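Long-range contacts in putative nucleic acid-binding lipoprotein (Klebsiella pneumoniae subsp. pneumoniae MGH 78578, PDB 3F1Z), which is of uncertain function but, as a putative lipoprotein with an OB-fold, may bind nucleic acid: residues A[30-35]-A[122-127]; A[49-54]-A[110-115]; A[90-95]-A[127-132]. All blocks are in the same frame, centred on the assembly; numbering follows the deposited sequence.

Contact 1 of 3, residues A[30-35]-A[122-127]; sequences AQFLQP and TIPTLQ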
loop_
_atom_site.group_PDB
_atom_site.type_symbol
_atom_site.label_atom_id
_atom_site.label_comp_id
_atom_site.label_asym_id
_atom_site.label_seq_id
_atom_site.Cartn_x
_atom_site.Cartn_y
_atom_site.Cartn_z
ATOM N N ALA A 30 -7.846 7.129 -4.295
ATOM C CA ALA A 30 -8.420 7.414 -5.617
ATOM C C ALA A 30 -7.353 7.944 -6.537
ATOM O O ALA A 30 -7.301 7.567 -7.703
ATOM C CB ALA A 30 -9.568 8.420 -5.548
ATOM N N GLN A 31 -6.519 8.839 -6.018
ATOM C CA GLN A 31 -5.492 9.439 -6.882
ATOM C C GLN A 31 -4.486 8.426 -7.385
ATOM O O GLN A 31 -4.199 8.373 -8.547
ATOM C CB GLN A 31 -4.807 10.618 -6.219
ATOM C CG GLN A 31 -5.716 11.801 -6.159
ATOM C CD GLN A 31 -5.229 12.903 -5.194
ATOM O OE1 GLN A 31 -4.585 12.640 -4.153
ATOM N NE2 GLN A 31 -5.587 14.123 -5.514
ATOM N N PHE A 32 -3.966 7.611 -6.499
ATOM C CA PHE A 32 -2.996 6.636 -6.890
ATOM C C PHE A 32 -3.584 5.568 -7.824
ATOM O O PHE A 32 -2.897 5.091 -8.725
ATOM C CB PHE A 32 -2.383 5.986 -5.663
ATOM C CG PHE A 32 -1.483 4.856 -5.999
ATOM C CD1 PHE A 32 -0.360 5.079 -6.747
ATOM C CD2 PHE A 32 -1.764 3.590 -5.586
ATOM C CE1 PHE A 32 0.469 4.086 -7.055
ATOM C CE2 PHE A 32 -0.935 2.564 -5.915
ATOM C CZ PHE A 32 0.189 2.812 -6.657
ATOM N N LEU A 33 -4.832 5.180 -7.607
ATOM C CA LEU A 33 -5.451 4.161 -8.456
ATOM C C LEU A 33 -5.982 4.678 -9.789
ATOM O O LEU A 33 -6.237 3.893 -10.703
ATOM C CB LEU A 33 -6.539 3.392 -7.704
ATOM C CG LEU A 33 -6.036 2.560 -6.510
ATOM C CD1 LEU A 33 -7.202 1.735 -5.983
ATOM C CD2 LEU A 33 -4.911 1.662 -6.816
ATOM N N GLN A 34 -6.105 5.966 -9.949
ATOM C CA GLN A 34 -6.669 6.501 -11.195
ATOM C C GLN A 34 -5.987 5.984 -12.478
ATOM O O GLN A 34 -6.654 5.516 -13.374
ATOM C CB GLN A 34 -6.713 8.031 -11.158
ATOM C CG GLN A 34 -7.237 8.721 -12.414
ATOM C CD GLN A 34 -8.665 8.280 -12.811
ATOM O OE1 GLN A 34 -9.477 7.870 -11.952
ATOM N NE2 GLN A 34 -8.979 8.368 -14.137
ATOM N N PRO A 35 -4.659 6.040 -12.545
ATOM C CA PRO A 35 -3.967 5.538 -13.734
ATOM C C PRO A 35 -4.174 4.044 -13.962
ATOM O O PRO A 35 -4.237 3.639 -15.093
ATOM C CB PRO A 35 -2.475 5.815 -13.433
ATOM C CG PRO A 35 -2.476 6.762 -12.355
ATOM C CD PRO A 35 -3.704 6.542 -11.544
ATOM N N THR A 122 -5.455 -5.910 -11.410
ATOM C CA THR A 122 -5.533 -4.562 -11.974
ATOM C C THR A 122 -5.109 -3.534 -10.935
ATOM O O THR A 122 -4.863 -2.383 -11.244
ATOM C CB THR A 122 -6.926 -4.231 -12.470
ATOM O OG1 THR A 122 -7.840 -4.268 -11.378
ATOM C CG2 THR A 122 -7.375 -5.219 -13.529
ATOM N N ILE A 123 -4.990 -3.968 -9.692
ATOM C CA ILE A 123 -4.565 -3.090 -8.599
ATOM C C ILE A 123 -3.277 -3.625 -8.007
ATOM O O ILE A 123 -3.113 -4.829 -7.808
ATOM C CB ILE A 123 -5.668 -2.980 -7.520
ATOM C CG1 ILE A 123 -6.902 -2.341 -8.161
ATOM C CG2 ILE A 123 -5.196 -2.128 -6.391
ATOM C CD1 ILE A 123 -8.164 -2.505 -7.338
ATOM N N PRO A 124 -2.327 -2.745 -7.791
ATOM C CA PRO A 124 -1.087 -3.191 -7.173
ATOM C C PRO A 124 -1.210 -3.486 -5.693
ATOM O O PRO A 124 -2.023 -2.892 -5.017
ATOM C CB PRO A 124 -0.162 -1.980 -7.331
ATOM C CG PRO A 124 -0.998 -0.865 -7.510
ATOM C CD PRO A 124 -2.295 -1.316 -8.105
ATOM N N THR A 125 -0.429 -4.443 -5.235
ATOM C CA THR A 125 -0.232 -4.700 -3.821
ATOM C C THR A 125 1.139 -4.082 -3.557
ATOM O O THR A 125 2.152 -4.528 -4.113
ATOM C CB THR A 125 -0.249 -6.198 -3.480
ATOM O OG1 THR A 125 -1.543 -6.725 -3.795
ATOM C CG2 THR A 125 0.005 -6.383 -1.988
ATOM N N LEU A 126 1.153 -3.008 -2.782
ATOM C CA LEU A 126 2.377 -2.300 -2.470
ATOM C C LEU A 126 3.254 -3.166 -1.541
ATOM O O LEU A 126 2.741 -3.814 -0.619
ATOM C CB LEU A 126 2.080 -0.916 -1.883
ATOM C CG LEU A 126 1.464 0.051 -2.902
ATOM C CD1 LEU A 126 1.226 1.432 -2.297
ATOM C CD2 LEU A 126 2.361 0.169 -4.107
ATOM N N GLN A 127 4.547 -3.188 -1.850
ATOM C CA GLN A 127 5.543 -4.015 -1.192
ATOM C C GLN A 127 6.478 -3.180 -0.325
ATOM O O GLN A 127 6.561 -1.974 -0.511
ATOM C CB GLN A 127 6.378 -4.712 -2.286
ATOM C CG GLN A 127 5.524 -5.500 -3.266
ATOM C CD GLN A 127 4.793 -6.657 -2.608
ATOM O OE1 GLN A 127 5.356 -7.332 -1.753
ATOM N NE2 GLN A 127 3.537 -6.897 -2.999
#
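F32 and L33 of helix 29-38 pack on I123, P124 and L126 of the segment 122-127, in an OB-fold barrel. The contact is apolar throughout, and no hydrogen bond joins 30-35 to 122-127. F32 carries one half of it. Its CG lies anti to the backbone N (chi1 173°), and the CB of F32 points toward the other segment. CE2 and CZ do the touching. CE2 of F32 is 3.8 Å from CG of P124, and CZ of F32 is 4.0 Å from the same CG. F32 and P124 run alongside each other in opposite senses. CZ of F32 also approaches CD2 of L126, more loosely, at 4.3 Å. Both partners come obliquely to the ring.

L33 carries the other half. Its CG is anti to the carbonyl carbon (chi1 -64°), beside the backbone N, and from there the branches reach toward I123, nearer to 122-127 than the base of the side chain. One branch makes the contact. CD2 of L33 lies 3.8 Å from CG2 of I123, with L33 crosswise to I123. The same CD2 of L33 is 4.2 Å from CD of P124. The proline ring therefore meets both helix residues, F32 through CG and L33 through CD.

F32, L33, P124 and L126 are buried; I123 is partly exposed. Around them, F36 and Y47 meet the ring of F32, Y47 edge-to-face, while V52 and L88 pack on F32 from the barrel strands. The helix thus covers part of the barrel core. Farther along 122-127, the chain of Q127 turns back on its own segment. Its NE2 donates to O of T125 at 3.0 Å, from above the carbonyl plane.

Contact 2 of 3, residues A[49-54]-A[110-115]; sequences GKWVKV and TIVGQV
W51 and Q114 face each other as a non-hydrogen-bonded pair in an antiparallel ladder between strands 51-65 and 108-114. The indole lies over the Q114 side chain. CB of Q114 sits 3.6 Å from the centroid of the six-membered ring of W51, in a CH-pi contact. CG of Q114 is anti to the backbone N (chi1 -170°) and the chain runs on extended, so the amide stacks on the indole with the planes 18° apart. NE2 of Q114 donates a straight bond to O of G49 (3.0 Å, 168° at the hydrogen), from above the carbonyl plane. OE1 of Q114 bonds to NE2 of H116. The amide is therefore held at both ends.

The tight part is the buried ladder. V52 pairs with G113 and V54 with I111, each through two backbone bonds; N of V52 to O of G113 spans 2.8 Å. V52, V54 and I111 turn to the buried side, where F32, L88 and F90 pack on them. On the face of W51 and Q114, CG1 of V112 lies 3.8 Å from CE3 of W51. CG of K53 is 3.5 Å from CG2 of T110 and also meets CG2 of V112. K53 then leads away, and its NZ bonds to O of V21.

The solvent side is the G49-K50 end. Both residues are exposed, and the CB of K50 points away from 110-115. Backbone bonds to V115 still close this end. Such an antiparallel pair, with one apolar face turned inward, is part of the curled sheet of an OB-fold barrel.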
loop_
_atom_site.group_PDB
_atom_site.type_symbol
_atom_site.label_atom_id
_atom_site.label_comp_id
_atom_site.label_asym_id
_atom_site.label_seq_id
_atom_site.Cartn_x
_atom_site.Cartn_y
_atom_site.Cartn_z
ATOM N N GLY A 49 9.098 -0.005 -9.548
ATOM C CA GLY A 49 10.231 0.367 -8.708
ATOM C C GLY A 49 10.064 1.661 -7.895
ATOM O O GLY A 49 10.913 1.964 -7.085
ATOM N N LYS A 50 8.984 2.411 -8.086
ATOM C CA LYS A 50 8.822 3.679 -7.410
ATOM C C LYS A 50 8.094 3.543 -6.084
ATOM O O LYS A 50 7.350 2.586 -5.838
ATOM C CB LYS A 50 8.067 4.649 -8.303
ATOM C CG LYS A 50 8.741 4.829 -9.653
ATOM C CD LYS A 50 8.256 6.088 -10.379
ATOM C CE LYS A 50 8.857 6.220 -11.790
ATOM N NZ LYS A 50 10.276 5.783 -11.791
ATOM N N TRP A 51 8.299 4.525 -5.227
ATOM C CA TRP A 51 7.687 4.521 -3.922
ATOM C C TRP A 51 6.582 5.532 -3.918
ATOM O O TRP A 51 6.745 6.599 -4.451
ATOM C CB TRP A 51 8.730 4.897 -2.875
ATOM C CG TRP A 51 9.840 3.886 -2.737
ATOM C CD1 TRP A 51 10.999 3.841 -3.472
ATOM C CD2 TRP A 51 9.904 2.796 -1.812
ATOM N NE1 TRP A 51 11.782 2.788 -3.047
ATOM C CE2 TRP A 51 11.131 2.128 -2.036
ATOM C CE3 TRP A 51 9.043 2.312 -0.831
ATOM C CZ2 TRP A 51 11.516 0.995 -1.311
ATOM C CZ3 TRP A 51 9.415 1.177 -0.105
ATOM C CH2 TRP A 51 10.651 0.538 -0.341
ATOM N N VAL A 52 5.452 5.194 -3.316
ATOM C CA VAL A 52 4.362 6.115 -3.201
ATOM C C VAL A 52 3.909 6.176 -1.749
ATOM O O VAL A 52 4.039 5.200 -1.027
ATOM C CB VAL A 52 3.215 5.753 -4.160
ATOM C CG1 VAL A 52 3.698 5.910 -5.648
ATOM C CG2 VAL A 52 2.669 4.392 -3.861
ATOM N N LYS A 53 3.396 7.336 -1.341
ATOM C CA LYS A 53 2.892 7.588 0.012
ATOM C C LYS A 53 1.381 7.799 -0.121
ATOM O O LYS A 53 0.918 8.800 -0.709
ATOM C CB LYS A 53 3.616 8.806 0.614
ATOM C CG LYS A 53 3.265 9.043 2.057
ATOM C CD LYS A 53 4.216 9.987 2.782
ATOM C CE LYS A 53 3.947 11.421 2.524
ATOM N NZ LYS A 53 4.750 12.289 3.456
ATOM N N VAL A 54 0.602 6.837 0.361
ATOM C CA VAL A 54 -0.870 6.836 0.155
ATOM C C VAL A 54 -1.585 6.921 1.492
ATOM O O VAL A 54 -1.243 6.211 2.437
ATOM C CB VAL A 54 -1.328 5.569 -0.600
ATOM C CG1 VAL A 54 -2.868 5.594 -0.913
ATOM C CG2 VAL A 54 -0.535 5.386 -1.879
ATOM N N THR A 110 -1.345 6.520 6.793
ATOM C CA THR A 110 -0.546 6.885 5.657
ATOM C C THR A 110 0.582 5.911 5.640
ATOM O O THR A 110 1.295 5.754 6.631
ATOM C CB THR A 110 0.015 8.303 5.778
ATOM O OG1 THR A 110 -1.067 9.203 5.984
ATOM C CG2 THR A 110 0.772 8.728 4.484
ATOM N N ILE A 111 0.764 5.274 4.489
ATOM C CA ILE A 111 1.763 4.243 4.313
ATOM C C ILE A 111 2.539 4.456 3.017
ATOM O O ILE A 111 1.963 4.774 1.973
ATOM C CB ILE A 111 1.063 2.875 4.267
ATOM C CG1 ILE A 111 0.173 2.706 5.510
ATOM C CG2 ILE A 111 2.083 1.716 4.137
ATOM C CD1 ILE A 111 -0.546 1.372 5.620
ATOM N N VAL A 112 3.857 4.338 3.108
ATOM C CA VAL A 112 4.748 4.416 1.964
ATOM C C VAL A 112 4.970 2.984 1.520
ATOM O O VAL A 112 5.184 2.117 2.357
ATOM C CB VAL A 112 6.095 5.007 2.321
ATOM C CG1 VAL A 112 7.066 5.019 1.047
ATOM C CG2 VAL A 112 5.891 6.351 2.752
ATOM N N GLY A 113 4.935 2.733 0.219
ATOM C CA GLY A 113 5.143 1.397 -0.288
ATOM C C GLY A 113 5.723 1.478 -1.663
ATOM O O GLY A 113 5.668 2.561 -2.286
ATOM N N GLN A 114 6.233 0.338 -2.157
ATOM C CA GLN A 114 6.894 0.262 -3.458
ATOM C C GLN A 114 6.093 -0.520 -4.468
ATOM O O GLN A 114 5.538 -1.567 -4.148
ATOM C CB GLN A 114 8.262 -0.360 -3.307
ATOM C CG GLN A 114 9.104 -0.255 -4.564
ATOM C CD GLN A 114 10.504 -0.816 -4.397
ATOM O OE1 GLN A 114 10.704 -1.809 -3.687
ATOM N NE2 GLN A 114 11.468 -0.206 -5.065
ATOM N N VAL A 115 6.026 -0.014 -5.703
ATOM C CA VAL A 115 5.303 -0.705 -6.772
ATOM C C VAL A 115 6.202 -1.716 -7.440
ATOM O O VAL A 115 7.293 -1.402 -7.929
ATOM C CB VAL A 115 4.778 0.253 -7.856
ATOM C CG1 VAL A 115 4.041 -0.527 -8.947
ATOM C CG2 VAL A 115 3.854 1.319 -7.249
#

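Contact 3 of 3, residues A[90-95]-A[127-132]; sequences FNFGSH and QNPKVV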
loop_
_atom_site.group_PDB
_atom_site.type_symbol
_atom_site.label_atom_id
_atom_site.label_comp_id
_atom_site.label_asym_id
_atom_site.label_seq_id
_atom_site.Cartn_x
_atom_site.Cartn_y
_atom_site.Cartn_z
ATOM N N PHE A 90 -1.416 -3.634 0.893
ATOM C CA PHE A 90 -0.020 -3.543 1.174
ATOM C C PHE A 90 0.425 -4.866 1.768
ATOM O O PHE A 90 -0.261 -5.446 2.580
ATOM C CB PHE A 90 0.222 -2.490 2.245
ATOM C CG PHE A 90 -0.178 -1.110 1.855
ATOM C CD1 PHE A 90 -1.492 -0.727 1.885
ATOM C CD2 PHE A 90 0.782 -0.171 1.568
ATOM C CE1 PHE A 90 -1.863 0.526 1.545
ATOM C CE2 PHE A 90 0.421 1.094 1.249
ATOM C CZ PHE A 90 -0.907 1.436 1.220
ATOM N N ASN A 91 1.620 -5.299 1.439
ATOM C CA ASN A 91 2.112 -6.591 1.900
ATOM C C ASN A 91 3.297 -6.339 2.797
ATOM O O ASN A 91 4.361 -5.936 2.316
ATOM C CB ASN A 91 2.526 -7.422 0.700
ATOM C CG ASN A 91 2.978 -8.806 1.066
ATOM O OD1 ASN A 91 3.521 -9.021 2.107
ATOM N ND2 ASN A 91 2.732 -9.766 0.186
ATOM N N PHE A 92 3.102 -6.597 4.095
ATOM C CA PHE A 92 4.153 -6.397 5.101
ATOM C C PHE A 92 4.795 -7.698 5.496
ATOM O O PHE A 92 4.106 -8.601 5.973
ATOM C CB PHE A 92 3.578 -5.807 6.391
ATOM C CG PHE A 92 3.183 -4.331 6.334
ATOM C CD1 PHE A 92 1.935 -3.945 5.892
ATOM C CD2 PHE A 92 4.006 -3.364 6.847
ATOM C CE1 PHE A 92 1.535 -2.602 5.917
ATOM C CE2 PHE A 92 3.603 -2.014 6.876
ATOM C CZ PHE A 92 2.367 -1.650 6.419
ATOM N N GLY A 93 6.114 -7.797 5.321
ATOM C CA GLY A 93 6.880 -8.979 5.754
ATOM C C GLY A 93 6.878 -9.074 7.280
ATOM O O GLY A 93 6.537 -8.108 7.997
ATOM N N SER A 94 7.287 -10.234 7.779
ATOM C CA SER A 94 7.260 -10.522 9.191
ATOM C C SER A 94 8.131 -9.611 10.003
ATOM O O SER A 94 7.859 -9.385 11.193
ATOM C CB SER A 94 7.641 -12.002 9.458
ATOM O OG SER A 94 8.837 -12.414 8.812
ATOM N N HIS A 95 9.159 -9.070 9.376
ATOM C CA HIS A 95 10.083 -8.167 10.052
ATOM C C HIS A 95 9.463 -6.795 10.340
ATOM O O HIS A 95 10.072 -5.984 11.022
ATOM C CB HIS A 95 11.361 -7.988 9.220
ATOM C CG HIS A 95 11.103 -7.444 7.861
ATOM N ND1 HIS A 95 11.433 -6.154 7.506
ATOM C CD2 HIS A 95 10.503 -7.992 6.781
ATOM C CE1 HIS A 95 11.053 -5.933 6.257
ATOM N NE2 HIS A 95 10.491 -7.035 5.796
ATOM N N GLN A 127 4.547 -3.188 -1.850
ATOM C CA GLN A 127 5.543 -4.015 -1.192
ATOM C C GLN A 127 6.478 -3.180 -0.325
ATOM O O GLN A 127 6.561 -1.974 -0.511
ATOM C CB GLN A 127 6.378 -4.712 -2.286
ATOM C CG GLN A 127 5.524 -5.500 -3.266
ATOM C CD GLN A 127 4.793 -6.657 -2.608
ATOM O OE1 GLN A 127 5.356 -7.332 -1.753
ATOM N NE2 GLN A 127 3.537 -6.897 -2.999
ATOM N N ASN A 128 7.214 -3.852 0.576
ATOM C CA ASN A 128 8.194 -3.211 1.516
ATOM C C ASN A 128 7.675 -1.955 2.194
ATOM O O ASN A 128 8.335 -0.961 2.246
ATOM C CB ASN A 128 9.490 -2.916 0.808
ATOM C CG ASN A 128 10.116 -4.167 0.246
ATOM O OD1 ASN A 128 10.311 -5.169 0.968
ATOM N ND2 ASN A 128 10.441 -4.138 -1.062
ATOM N N PRO A 129 6.464 -2.017 2.721
ATOM C CA PRO A 129 5.880 -0.800 3.192
ATOM C C PRO A 129 6.387 -0.290 4.478
ATOM O O PRO A 129 6.968 -1.042 5.258
ATOM C CB PRO A 129 4.391 -1.151 3.345
ATOM C CG PRO A 129 4.250 -2.533 2.942
ATOM C CD PRO A 129 5.563 -3.162 2.862
ATOM N N LYS A 130 6.073 0.974 4.735
ATOM C CA LYS A 130 6.486 1.648 5.972
ATOM C C LYS A 130 5.340 2.555 6.428
ATOM O O LYS A 130 4.874 3.415 5.662
ATOM C CB LYS A 130 7.759 2.458 5.716
ATOM C CG LYS A 130 8.395 3.082 6.936
ATOM C CD LYS A 130 9.481 4.169 6.519
ATOM C CE LYS A 130 10.306 4.784 7.678
ATOM N NZ LYS A 130 11.395 5.750 7.076
ATOM N N VAL A 131 4.841 2.331 7.640
ATOM C CA VAL A 131 3.776 3.173 8.136
ATOM C C VAL A 131 4.369 4.506 8.580
ATOM O O VAL A 131 5.280 4.535 9.383
ATOM C CB VAL A 131 2.988 2.523 9.283
ATOM C CG1 VAL A 131 1.995 3.570 9.917
ATOM C CG2 VAL A 131 2.246 1.264 8.783
ATOM N N VAL A 132 3.860 5.600 8.026
ATOM C CA VAL A 132 4.366 6.941 8.303
ATOM C C VAL A 132 3.649 7.504 9.504
ATOM O O VAL A 132 4.287 7.882 10.482
ATOM C CB VAL A 132 4.130 7.870 7.106
ATOM C CG1 VAL A 132 4.582 9.289 7.442
ATOM C CG2 VAL A 132 4.836 7.313 5.863
HETATM O O HOH W 1 6.502 -6.569 0.749
#
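F92 lies against P129, with the proline ring over one face of the phenyl. From CB, the F92 side chain sets CG anti to the carbonyl carbon (chi1 -74°), beside the backbone N, and the ring beyond lies against P129. CG, CD1 and CD2 of F92 each lie about 4.0 Å from CG of P129. That proline atom stands 3.8 Å from the centroid of the F92 ring and 1° off its normal, a CH-pi contact over the centre. CE1 of F92 meets CG and CB of P129. CE2 of F92 comes closer to CB of P129, at 3.7 Å, and also nears O of P129. At the tip, CZ of F92 meets the same CB and then CG2 of V131 at 3.8 Å.

Beside the proline, one water bridges N91 to Q127 and N128. It donates to O of N91 (2.7 Å) and to OE1 of Q127, and accepts from N of N128. O of N91 also lies 3.1 Å from CD of P129. Here the chain turns a corner at N128 and the two strands run nearly at right angles (91°). Strands crossing in this way, with apolar side chains between them, fit the closed barrel of an OB-fold.

All three contacts belong to one curled sheet and its helical cover. Contacts 1 and 2 are buried; contact 3 is partly so. Contact 1 joins a helix to the barrel by apolar side chains alone. Contact 2 joins strands mainly by backbone bonds, with an indole-amide stack on one face. Contact 3 combines ring packing with a water bridge. L126 of contact 1 packs on V52 and V115 of contact 2 and on F90 of contact 3. Q127, shared by contacts 1 and 3, bonds through its O to N of Q114. After the corner, K130 of contact 3 pairs with V112 of contact 2, so strand 108-114 lies between the last strand and 51-65.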